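Putative membrane protein (PDB 3C8I) is of unknown function but belongs to the DUF3239 family, the crystallised domain being the C-terminal part of a longer protein that is probably anchored in a membrane. Local coordinates at residues M20-N25 with N126-V131; P58-D63 with V67-P72; W98-P101 with V105-R108; D28-A33 with Q130-K135. All coordinates share one frame; numbering follows the deposited sequence.

Contact 1 of 4, residues M20-N25 with N126-V131; sequences MIAEVN and NKLDQV
A classic beta bulge in strand 16-24, formed where A22 and E23 both face V30 of the neighbouring strand, offers the surface on which L128 lands from the start of helix 128-132. The backbones come closest at A22 and L128, whose CA atoms are 6.9 Å apart. With CG anti to the backbone N (chi1 178°), L128 reaches out to the strand and spreads its two methyls over it. CD1 sits 4.1 Å from A22 CB. CD2 takes the other branch, lying 3.8 Å from A22 O and 3.7 Å from E23 CB, so it rests partly on a methylene and partly on backbone. The side chains of E23 and L128 cross at about a right angle, and the same L128 CD2 also lies 3.9 Å from E23 OE1, touching the glutamate at both its root and its carboxylate. N25 ND2 donates to E23 OE2 over 2.8 Å with an N-H...O angle of 162°, meeting the anti side of the carboxylate but 28° out of its plane. OE2 also forms a salt bridge with R132 NH1, and OE1 one with R27 of the second subunit. D129 OD1 stands 5.8 Å from E23 OE1, and R132 binds both acids. The hydrophobic seat is thus bordered by a charged network, in which the nearby arginines would be expected to keep E23 ionised.

Contact 2 of 4, residues P58-D63 with V67-P72; sequences PGIEGD and VGTRIP
I60 and I71 meet because each has its CG1 branch beside the backbone N and anti to the carbonyl carbon (chi1 -46° and -56°), with the terminal methyl then folded back by a similar second torsion. The two side chains reach toward each other tip to tip. I60 CD1 lies 3.7 Å from I71 CD1, and that same I71 methyl is 3.7 Å from I60 CG1, so it nestles against the last carbon-carbon bond of I60. T69 supplies the second approach: its CG2 is 4.1 Å from I60 CD1, again end against end, at the point where the backbones are nearest, the CA atoms of I60 and T69 being 8.6 Å apart. The threonine divides its two branches between two tasks. CG2 joins the apolar group, while OG1 is hydrogen-bonded to T64 O, in the residues that join 58-63 to 67-72, a bond that should fix the rotation of the side chain and hold the methyl toward I60. R70, its CB turned away from 58-63, makes a salt bridge with E110 and a cation-pi contact with W118. I21 of strand 16-24 touches both I60 and T69, and I57 packs on I71. The arrangement is that of a connecting loop, after strand 47-54, folding I60 back over the beginning of strand 70-80 in an antiparallel sheet.

Contact 3 of 4, residues W98-P101 with V105-R108; sequences WATP and VIAR
The backbone at T100 is extended (phi -140°, psi 134°) and passes the first half of helix 103-112 with its CA 7.7 Å from that of I106, while P101 begins the turn into the helix. From this position the T100 side chain points at V105 and meets it tip to tip. V105 CG1 is 3.1 Å from T100 OG1, short for a methyl and an oxygen, and 3.6 Å from T100 CG2, so a single methyl lies against both branches of the threonine. Whether the shorter approach reflects real strain is doubtful. V105 brings CG1 toward T100 by placing it between its own backbone N and carbonyl carbon (chi1 52°), the crowded position. T100 OG1 accepts a hydrogen bond from D102 N, two residues on, which meets the definition of an ST turn and ties the threonine to the bend leading into helix 103-112. That polar link orients the hydroxyl while CG2 is left to the apolar side of the contact. I106 slides past T100 in the opposite direction: its CG1 is 4.0 Å from T100 CG2, and its CD1 carries on to 3.6 Å from T100 O, touching a backbone carbonyl where CG1 touched a methyl. I106 also packs on I96 and A97. The 98-101 loop lies against the third subunit, where A99 packs on W98 of that neighbouring chain.

Contact 4 of 4, residues D28-A33 with Q130-K135; sequences DMVVMA and QVRETK
M32, V131 and V30 are the buried side chains of the contact; R132 forms its partly exposed edge. M32 runs out with its first two torsions anti and bends at the third (chi3 -68°), which brings CE to 4.2 Å from V131 CG2; the two side chains cross obliquely. V131 is further enclosed by L49 and T51 of strand 47-54 and by L139 of strand 138-140, so the methionine methyl is one wall of a larger apolar cluster. Toward the edge, V30 CG2 lies 3.9 Å from R132 NH1, meeting the guanidinium at a slant. This contact is apolar on one side only: the two acidic partners of R132 hold its guanidinium beside V30, and NH2 of R132 also comes close to the like charge of R27 of the second subunit. Beyond R132 the chain opens toward solvent at E133. Here V131 O accepts from T134 OG1 at 2.7 Å, in the carbonyl plane with a C=O...O angle of 157°, and from T134 N at 3.1 Å. T134 OG1 also bonds to L138 N, linking this part of the chain to the next strand. The pattern is that of a short amphipathic helix laid on one face of an antiparallel sheet.

How the contacts relate
Contacts 1 and 4 are neighbours, their centres about 6 Å apart: both set helix 128-132 against the sheet, through strands 16-24 and 29-36 in turn, and share Q130 and V131. Each joins segments about 100 residues apart, tying the last helix to the first hairpin, while contacts 2 and 3, nested within those long loops and in series along the chain, secure connecting loops at other places in the same domain. Contact 2 meets contact 1 by a probable backbone hydrogen bond, I21 O to G68 N, 2.7 Å, just before strand 70-80 pairs with strand 16-24, and meets contact 3 where P72 packs on I106. Contact 3, about 23 Å from contacts 1 and 4 between centres, touches neither.

Contact 1 of 4, residues M20-N25 with N126-V131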
loop_
_atom_site.group_PDB
_atom_site.type_symbol
_atom_site.label_atom_id
_atom_site.label_comp_id
_atom_site.label_asym_id
_atom_site.label_seq_id
_atom_site.Cartn_x
_atom_site.Cartn_y
_atom_site.Cartn_z
ATOM N N MET B 20 -18.886 -6.634 -9.256
ATOM C CA MET B 20 -20.202 -6.082 -9.028
ATOM C C MET B 20 -20.155 -5.134 -7.840
ATOM O O MET B 20 -19.439 -5.384 -6.858
ATOM C CB MET B 20 -21.171 -7.251 -8.736
ATOM C CG MET B 20 -22.674 -6.902 -8.664
ATOM S SD MET B 20 -23.705 -8.422 -8.575
ATOM C CE MET B 20 -23.210 -9.212 -10.065
ATOM N N ILE B 21 -20.955 -4.071 -7.902
ATOM C CA ILE B 21 -21.045 -3.122 -6.794
ATOM C C ILE B 21 -21.782 -3.803 -5.647
ATOM O O ILE B 21 -22.940 -4.227 -5.792
ATOM C CB ILE B 21 -21.737 -1.796 -7.159
ATOM C CG1 ILE B 21 -21.056 -1.113 -8.357
ATOM C CG2 ILE B 21 -21.817 -0.881 -5.900
ATOM C CD1 ILE B 21 -21.754 0.199 -8.809
ATOM N N ALA B 22 -21.096 -3.901 -4.510
ATOM C CA ALA B 22 -21.601 -4.604 -3.319
ATOM C C ALA B 22 -22.087 -3.626 -2.251
ATOM O O ALA B 22 -22.893 -3.988 -1.382
ATOM C CB ALA B 22 -20.495 -5.529 -2.755
ATOM N N GLU B 23 -21.603 -2.390 -2.310
ATOM C CA GLU B 23 -21.979 -1.367 -1.357
ATOM C C GLU B 23 -21.670 0.020 -1.916
ATOM O O GLU B 23 -20.660 0.216 -2.607
ATOM C CB GLU B 23 -21.247 -1.594 -0.031
ATOM C CG GLU B 23 -21.340 -0.406 0.930
ATOM C CD GLU B 23 -20.541 -0.610 2.184
ATOM O OE1 GLU B 23 -21.030 -1.365 3.044
ATOM O OE2 GLU B 23 -19.440 -0.016 2.302
ATOM N N VAL B 24 -22.549 0.978 -1.614
ATOM C CA VAL B 24 -22.409 2.351 -2.086
ATOM C C VAL B 24 -22.477 3.316 -0.908
ATOM O O VAL B 24 -23.385 3.228 -0.079
ATOM C CB VAL B 24 -23.499 2.682 -3.133
ATOM C CG1 VAL B 24 -23.542 4.185 -3.433
ATOM C CG2 VAL B 24 -23.265 1.868 -4.414
ATOM N N ASN B 25 -21.507 4.227 -0.843
ATOM C CA ASN B 25 -21.340 5.174 0.264
ATOM C C ASN B 25 -21.205 6.584 -0.325
ATOM O O ASN B 25 -21.065 6.730 -1.534
ATOM C CB ASN B 25 -20.099 4.792 1.089
ATOM C CG ASN B 25 -20.126 3.332 1.561
ATOM O OD1 ASN B 25 -20.977 2.950 2.344
ATOM N ND2 ASN B 25 -19.191 2.520 1.076
ATOM N N ASN B 126 -24.098 -10.749 -0.902
ATOM C CA ASN B 126 -24.474 -10.639 0.506
ATOM C C ASN B 126 -23.404 -11.111 1.487
ATOM O O ASN B 126 -23.477 -10.790 2.675
ATOM C CB ASN B 126 -25.862 -11.299 0.786
ATOM C CG ASN B 126 -25.942 -12.783 0.375
ATOM O OD1 ASN B 126 -24.971 -13.533 0.469
ATOM N ND2 ASN B 126 -27.141 -13.215 -0.048
ATOM N N LYS B 127 -22.366 -11.806 1.000
ATOM C CA LYS B 127 -21.236 -12.205 1.866
ATOM C C LYS B 127 -20.192 -11.107 2.077
ATOM O O LYS B 127 -19.144 -11.376 2.661
ATOM C CB LYS B 127 -20.547 -13.480 1.348
ATOM C CG LYS B 127 -21.451 -14.700 1.281
ATOM C CD LYS B 127 -20.662 -16.007 1.214
ATOM C CE LYS B 127 -21.570 -17.253 1.154
ATOM N NZ LYS B 127 -22.922 -17.126 1.838
ATOM N N LEU B 128 -20.475 -9.880 1.636
ATOM C CA LEU B 128 -19.550 -8.747 1.793
ATOM C C LEU B 128 -18.901 -8.654 3.170
ATOM O O LEU B 128 -17.712 -8.424 3.300
ATOM C CB LEU B 128 -20.269 -7.418 1.474
ATOM C CG LEU B 128 -19.506 -6.087 1.618
ATOM C CD1 LEU B 128 -18.306 -6.039 0.683
ATOM C CD2 LEU B 128 -20.442 -4.879 1.361
ATOM N N ASP B 129 -19.691 -8.798 4.221
ATOM C CA ASP B 129 -19.124 -8.621 5.553
ATOM C C ASP B 129 -18.224 -9.786 5.927
ATOM O O ASP B 129 -17.185 -9.556 6.492
ATOM C CB ASP B 129 -20.226 -8.336 6.574
ATOM C CG ASP B 129 -20.838 -6.952 6.364
ATOM O OD1 ASP B 129 -20.076 -5.954 6.457
ATOM O OD2 ASP B 129 -22.055 -6.857 6.070
ATOM N N GLN B 130 -18.584 -11.018 5.560
ATOM C CA GLN B 130 -17.660 -12.149 5.699
ATOM C C GLN B 130 -16.326 -11.878 4.980
ATOM O O GLN B 130 -15.251 -12.078 5.564
ATOM C CB GLN B 130 -18.278 -13.440 5.164
ATOM C CG GLN B 130 -19.429 -14.008 5.991
ATOM C CD GLN B 130 -20.045 -15.234 5.316
ATOM O OE1 GLN B 130 -19.330 -16.169 4.915
ATOM N NE2 GLN B 130 -21.366 -15.227 5.165
ATOM N N VAL B 131 -16.388 -11.402 3.729
ATOM C CA VAL B 131 -15.148 -11.113 2.969
ATOM C C VAL B 131 -14.326 -10.054 3.662
ATOM O O VAL B 131 -13.107 -10.191 3.814
ATOM C CB VAL B 131 -15.392 -10.642 1.511
ATOM C CG1 VAL B 131 -14.035 -10.409 0.812
ATOM C CG2 VAL B 131 -16.215 -11.647 0.767
#

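Contact 2 of 4, residues P58-D63 with V67-P72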
loop_
_atom_site.group_PDB
_atom_site.type_symbol
_atom_site.label_atom_id
_atom_site.label_comp_id
_atom_site.label_asym_id
_atom_site.label_seq_id
_atom_site.Cartn_x
_atom_site.Cartn_y
_atom_site.Cartn_z
ATOM N N PRO B 58 -15.529 5.291 -14.561
ATOM C CA PRO B 58 -16.203 5.927 -15.680
ATOM C C PRO B 58 -17.472 5.181 -16.083
ATOM O O PRO B 58 -17.442 3.960 -16.205
ATOM C CB PRO B 58 -15.159 5.864 -16.794
ATOM C CG PRO B 58 -13.879 5.917 -16.096
ATOM C CD PRO B 58 -14.087 5.144 -14.827
ATOM N N GLY B 59 -18.563 5.912 -16.280
ATOM C CA GLY B 59 -19.847 5.297 -16.606
ATOM C C GLY B 59 -20.708 5.000 -15.390
ATOM O O GLY B 59 -21.917 4.940 -15.502
ATOM N N ILE B 60 -20.101 4.809 -14.222
ATOM C CA ILE B 60 -20.852 4.475 -13.012
ATOM C C ILE B 60 -21.087 5.721 -12.161
ATOM O O ILE B 60 -20.305 6.070 -11.278
ATOM C CB ILE B 60 -20.145 3.376 -12.171
ATOM C CG1 ILE B 60 -19.660 2.216 -13.052
ATOM C CG2 ILE B 60 -21.051 2.861 -11.093
ATOM C CD1 ILE B 60 -20.699 1.586 -13.923
ATOM N N GLU B 61 -22.197 6.382 -12.439
ATOM C CA GLU B 61 -22.608 7.578 -11.732
ATOM C C GLU B 61 -24.130 7.559 -11.665
ATOM O O GLU B 61 -24.786 7.121 -12.613
ATOM C CB GLU B 61 -22.166 8.840 -12.488
ATOM C CG GLU B 61 -20.651 9.080 -12.532
ATOM C CD GLU B 61 -20.275 10.442 -13.142
ATOM O OE1 GLU B 61 -21.075 11.007 -13.934
ATOM O OE2 GLU B 61 -19.168 10.945 -12.828
ATOM N N GLY B 62 -24.676 8.015 -10.544
ATOM C CA GLY B 62 -26.106 8.205 -10.397
ATOM C C GLY B 62 -26.929 6.931 -10.411
ATOM O O GLY B 62 -26.910 6.159 -9.455
ATOM N N ASP B 63 -27.657 6.716 -11.504
ATOM C CA ASP B 63 -28.645 5.632 -11.569
ATOM C C ASP B 63 -27.958 4.261 -11.705
ATOM O O ASP B 63 -28.558 3.239 -11.373
ATOM C CB ASP B 63 -29.625 5.857 -12.739
ATOM C CG ASP B 63 -31.090 5.897 -12.303
ATOM O OD1 ASP B 63 -31.436 5.507 -11.154
ATOM O OD2 ASP B 63 -31.914 6.333 -13.140
ATOM N N VAL B 67 -25.979 -0.872 -5.821
ATOM C CA VAL B 67 -25.647 -2.234 -5.431
ATOM C C VAL B 67 -26.197 -3.187 -6.487
ATOM O O VAL B 67 -27.376 -3.088 -6.863
ATOM C CB VAL B 67 -26.219 -2.570 -4.046
ATOM C CG1 VAL B 67 -25.998 -4.035 -3.711
ATOM C CG2 VAL B 67 -25.594 -1.666 -2.970
ATOM N N GLY B 68 -25.334 -4.058 -7.012
ATOM C CA GLY B 68 -25.718 -5.028 -8.045
ATOM C C GLY B 68 -25.298 -4.702 -9.469
ATOM O O GLY B 68 -25.338 -5.574 -10.332
ATOM N N THR B 69 -24.891 -3.460 -9.732
ATOM C CA THR B 69 -24.395 -3.084 -11.060
ATOM C C THR B 69 -23.202 -3.930 -11.444
ATOM O O THR B 69 -22.236 -4.032 -10.684
ATOM C CB THR B 69 -23.969 -1.592 -11.141
ATOM O OG1 THR B 69 -25.120 -0.749 -11.010
ATOM C CG2 THR B 69 -23.282 -1.304 -12.466
ATOM N N ARG B 70 -23.249 -4.507 -12.638
ATOM C CA ARG B 70 -22.155 -5.323 -13.138
ATOM C C ARG B 70 -20.962 -4.486 -13.650
ATOM O O ARG B 70 -21.142 -3.476 -14.340
ATOM C CB ARG B 70 -22.629 -6.202 -14.272
ATOM C CG ARG B 70 -23.708 -7.194 -13.923
ATOM C CD ARG B 70 -24.072 -7.960 -15.214
ATOM N NE ARG B 70 -24.732 -9.245 -14.942
ATOM C CZ ARG B 70 -24.833 -10.254 -15.819
ATOM N NH1 ARG B 70 -24.313 -10.164 -17.050
ATOM N NH2 ARG B 70 -25.449 -11.374 -15.455
ATOM N N ILE B 71 -19.762 -4.932 -13.295
ATOM C CA ILE B 71 -18.498 -4.270 -13.620
ATOM C C ILE B 71 -17.531 -5.336 -14.141
ATOM O O ILE B 71 -16.937 -6.055 -13.364
ATOM C CB ILE B 71 -17.817 -3.605 -12.378
ATOM C CG1 ILE B 71 -18.729 -2.595 -11.669
ATOM C CG2 ILE B 71 -16.484 -2.926 -12.786
ATOM C CD1 ILE B 71 -19.147 -1.419 -12.527
ATOM N N PRO B 72 -17.352 -5.428 -15.461
ATOM C CA PRO B 72 -16.324 -6.325 -15.977
ATOM C C PRO B 72 -14.929 -5.887 -15.502
ATOM O O PRO B 72 -14.613 -4.704 -15.545
ATOM C CB PRO B 72 -16.454 -6.174 -17.492
ATOM C CG PRO B 72 -17.737 -5.526 -17.705
ATOM C CD PRO B 72 -18.059 -4.723 -16.530
#

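Contact 3 of 4, residues W98-P101 with V105-R108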
loop_
_atom_site.group_PDB
_atom_site.type_symbol
_atom_site.label_atom_id
_atom_site.label_comp_id
_atom_site.label_asym_id
_atom_site.label_seq_id
_atom_site.Cartn_x
_atom_site.Cartn_y
_atom_site.Cartn_z
ATOM N N TRP B 98 -11.340 1.384 -16.494
ATOM C CA TRP B 98 -10.209 2.279 -16.207
ATOM C C TRP B 98 -9.211 2.276 -17.368
ATOM O O TRP B 98 -8.432 3.214 -17.520
ATOM C CB TRP B 98 -9.454 1.855 -14.952
ATOM C CG TRP B 98 -10.152 2.097 -13.638
ATOM C CD1 TRP B 98 -11.288 2.823 -13.417
ATOM C CD2 TRP B 98 -9.705 1.646 -12.358
ATOM N NE1 TRP B 98 -11.599 2.826 -12.069
ATOM C CE2 TRP B 98 -10.643 2.105 -11.397
ATOM C CE3 TRP B 98 -8.627 0.865 -11.931
ATOM C CZ2 TRP B 98 -10.517 1.816 -10.031
ATOM C CZ3 TRP B 98 -8.509 0.575 -10.591
ATOM C CH2 TRP B 98 -9.456 1.037 -9.653
ATOM N N ALA B 99 -9.252 1.207 -18.162
ATOM C CA ALA B 99 -8.361 0.992 -19.308
ATOM C C ALA B 99 -8.947 1.371 -20.675
ATOM O O ALA B 99 -8.174 1.638 -21.603
ATOM C CB ALA B 99 -7.922 -0.459 -19.344
ATOM N N THR B 100 -10.272 1.363 -20.831
ATOM C CA THR B 100 -10.901 1.697 -22.128
ATOM C C THR B 100 -12.170 2.547 -22.009
ATOM O O THR B 100 -13.050 2.222 -21.219
ATOM C CB THR B 100 -11.261 0.409 -22.945
ATOM O OG1 THR B 100 -12.040 0.779 -24.098
ATOM C CG2 THR B 100 -12.080 -0.581 -22.106
ATOM N N PRO B 101 -12.296 3.620 -22.835
ATOM C CA PRO B 101 -13.512 4.443 -22.825
ATOM C C PRO B 101 -14.645 3.833 -23.646
ATOM O O PRO B 101 -15.798 4.308 -23.598
ATOM C CB PRO B 101 -13.048 5.735 -23.496
ATOM C CG PRO B 101 -12.036 5.273 -24.466
ATOM C CD PRO B 101 -11.320 4.137 -23.812
ATOM N N VAL B 105 -16.616 -2.425 -26.102
ATOM C CA VAL B 105 -15.593 -3.341 -25.583
ATOM C C VAL B 105 -15.897 -3.753 -24.128
ATOM O O VAL B 105 -15.638 -4.897 -23.728
ATOM C CB VAL B 105 -14.179 -2.733 -25.656
ATOM C CG1 VAL B 105 -14.148 -1.377 -25.006
ATOM C CG2 VAL B 105 -13.166 -3.640 -24.980
ATOM N N ILE B 106 -16.436 -2.816 -23.350
ATOM C CA ILE B 106 -16.871 -3.089 -21.979
ATOM C C ILE B 106 -18.120 -3.969 -22.006
ATOM O O ILE B 106 -18.241 -4.906 -21.221
ATOM C CB ILE B 106 -17.152 -1.787 -21.185
ATOM C CG1 ILE B 106 -15.849 -1.011 -20.956
ATOM C CG2 ILE B 106 -17.805 -2.110 -19.835
ATOM C CD1 ILE B 106 -16.058 0.405 -20.488
ATOM N N ALA B 107 -19.042 -3.662 -22.920
ATOM C CA ALA B 107 -20.255 -4.468 -23.102
ATOM C C ALA B 107 -19.905 -5.885 -23.548
ATOM O O ALA B 107 -20.494 -6.859 -23.082
ATOM C CB ALA B 107 -21.200 -3.809 -24.123
ATOM N N ARG B 108 -18.937 -5.987 -24.446
ATOM C CA ARG B 108 -18.451 -7.277 -24.910
ATOM C C ARG B 108 -17.868 -8.097 -23.773
ATOM O O ARG B 108 -18.213 -9.273 -23.610
ATOM C CB ARG B 108 -17.368 -7.077 -25.959
ATOM C CG ARG B 108 -16.955 -8.352 -26.671
ATOM C CD ARG B 108 -17.744 -8.513 -27.992
ATOM N NE ARG B 108 -17.488 -9.797 -28.669
ATOM C CZ ARG B 108 -18.338 -10.827 -28.733
ATOM N NH1 ARG B 108 -19.544 -10.777 -28.160
ATOM N NH2 ARG B 108 -17.981 -11.931 -29.390
#

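Contact 4 of 4, residues D28-A33 with Q130-K135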
loop_
_atom_site.group_PDB
_atom_site.type_symbol
_atom_site.label_atom_id
_atom_site.label_comp_id
_atom_site.label_asym_id
_atom_site.label_seq_id
_atom_site.Cartn_x
_atom_site.Cartn_y
_atom_site.Cartn_z
ATOM N N ASP B 28 -17.385 6.703 -1.741
ATOM C CA ASP B 28 -16.869 5.582 -2.511
ATOM C C ASP B 28 -17.848 4.410 -2.606
ATOM O O ASP B 28 -18.948 4.454 -2.068
ATOM C CB ASP B 28 -15.504 5.126 -1.962
ATOM C CG ASP B 28 -15.609 4.374 -0.653
ATOM O OD1 ASP B 28 -16.452 4.736 0.184
ATOM O OD2 ASP B 28 -14.818 3.413 -0.461
ATOM N N MET B 29 -17.439 3.392 -3.356
ATOM C CA MET B 29 -18.172 2.160 -3.492
ATOM C C MET B 29 -17.264 0.964 -3.228
ATOM O O MET B 29 -16.038 1.056 -3.321
ATOM C CB MET B 29 -18.806 2.055 -4.890
ATOM C CG MET B 29 -17.870 1.848 -6.083
ATOM S SD MET B 29 -18.679 2.363 -7.674
ATOM C CE MET B 29 -17.849 3.911 -8.042
ATOM N N VAL B 30 -17.873 -0.163 -2.908
ATOM C CA VAL B 30 -17.133 -1.399 -2.714
ATOM C C VAL B 30 -17.554 -2.353 -3.807
ATOM O O VAL B 30 -18.738 -2.589 -4.018
ATOM C CB VAL B 30 -17.369 -2.035 -1.310
ATOM C CG1 VAL B 30 -16.689 -3.419 -1.199
ATOM C CG2 VAL B 30 -16.849 -1.134 -0.219
ATOM N N VAL B 31 -16.570 -2.860 -4.538
ATOM C CA VAL B 31 -16.810 -3.816 -5.583
ATOM C C VAL B 31 -16.334 -5.180 -5.076
ATOM O O VAL B 31 -15.369 -5.274 -4.307
ATOM C CB VAL B 31 -16.143 -3.370 -6.906
ATOM C CG1 VAL B 31 -16.450 -4.335 -8.022
ATOM C CG2 VAL B 31 -16.626 -1.967 -7.303
ATOM N N MET B 32 -17.055 -6.226 -5.462
ATOM C CA MET B 32 -16.685 -7.615 -5.163
ATOM C C MET B 32 -16.430 -8.292 -6.490
ATOM O O MET B 32 -17.227 -8.132 -7.411
ATOM C CB MET B 32 -17.831 -8.335 -4.429
ATOM C CG MET B 32 -17.537 -9.811 -4.018
ATOM S SD MET B 32 -18.943 -10.675 -3.187
ATOM C CE MET B 32 -18.948 -9.731 -1.720
ATOM N N ALA B 33 -15.346 -9.051 -6.588
ATOM C CA ALA B 33 -15.032 -9.831 -7.786
ATOM C C ALA B 33 -14.935 -11.310 -7.477
ATOM O O ALA B 33 -14.574 -11.684 -6.370
ATOM C CB ALA B 33 -13.696 -9.346 -8.441
ATOM N N GLN B 130 -18.584 -11.018 5.560
ATOM C CA GLN B 130 -17.660 -12.149 5.699
ATOM C C GLN B 130 -16.326 -11.878 4.980
ATOM O O GLN B 130 -15.251 -12.078 5.564
ATOM C CB GLN B 130 -18.278 -13.440 5.164
ATOM C CG GLN B 130 -19.429 -14.008 5.991
ATOM C CD GLN B 130 -20.045 -15.234 5.316
ATOM O OE1 GLN B 130 -19.330 -16.169 4.915
ATOM N NE2 GLN B 130 -21.366 -15.227 5.165
ATOM N N VAL B 131 -16.388 -11.402 3.729
ATOM C CA VAL B 131 -15.148 -11.113 2.969
ATOM C C VAL B 131 -14.326 -10.054 3.662
ATOM O O VAL B 131 -13.107 -10.191 3.814
ATOM C CB VAL B 131 -15.392 -10.642 1.511
ATOM C CG1 VAL B 131 -14.035 -10.409 0.812
ATOM C CG2 VAL B 131 -16.215 -11.647 0.767
ATOM N N ARG B 132 -14.986 -8.994 4.112
ATOM C CA ARG B 132 -14.250 -7.933 4.799
ATOM C C ARG B 132 -13.726 -8.374 6.177
ATOM O O ARG B 132 -12.887 -7.684 6.732
ATOM C CB ARG B 132 -15.088 -6.650 4.906
ATOM C CG ARG B 132 -15.354 -6.007 3.537
ATOM C CD ARG B 132 -15.824 -4.562 3.641
ATOM N NE ARG B 132 -17.157 -4.431 4.220
ATOM C CZ ARG B 132 -17.938 -3.355 4.103
ATOM N NH1 ARG B 132 -17.538 -2.287 3.428
ATOM N NH2 ARG B 132 -19.141 -3.347 4.670
ATOM N N GLU B 133 -14.193 -9.512 6.715
ATOM C CA GLU B 133 -13.636 -10.049 7.989
ATOM C C GLU B 133 -12.320 -10.817 7.788
ATOM O O GLU B 133 -11.655 -11.155 8.765
ATOM C CB GLU B 133 -14.607 -10.983 8.733
ATOM C CG GLU B 133 -16.005 -10.446 9.140
ATOM C CD GLU B 133 -16.001 -9.172 10.003
ATOM O OE1 GLU B 133 -14.907 -8.661 10.333
ATOM O OE2 GLU B 133 -17.113 -8.679 10.347
ATOM N N THR B 134 -11.956 -11.113 6.537
ATOM C CA THR B 134 -10.709 -11.830 6.238
ATOM C C THR B 134 -9.559 -10.832 6.269
ATOM O O THR B 134 -9.795 -9.635 6.155
ATOM C CB THR B 134 -10.784 -12.510 4.850
ATOM O OG1 THR B 134 -10.706 -11.514 3.815
ATOM C CG2 THR B 134 -12.079 -13.315 4.718
ATOM N N LYS B 135 -8.311 -11.290 6.373
ATOM C CA LYS B 135 -7.204 -10.329 6.486
ATOM C C LYS B 135 -6.786 -9.602 5.210
ATOM O O LYS B 135 -6.206 -8.530 5.298
ATOM C CB LYS B 135 -5.996 -10.954 7.198
ATOM C CG LYS B 135 -5.227 -11.984 6.436
ATOM C CD LYS B 135 -4.235 -12.724 7.348
ATOM C CE LYS B 135 -3.026 -11.879 7.747
ATOM N NZ LYS B 135 -1.810 -12.730 7.761
#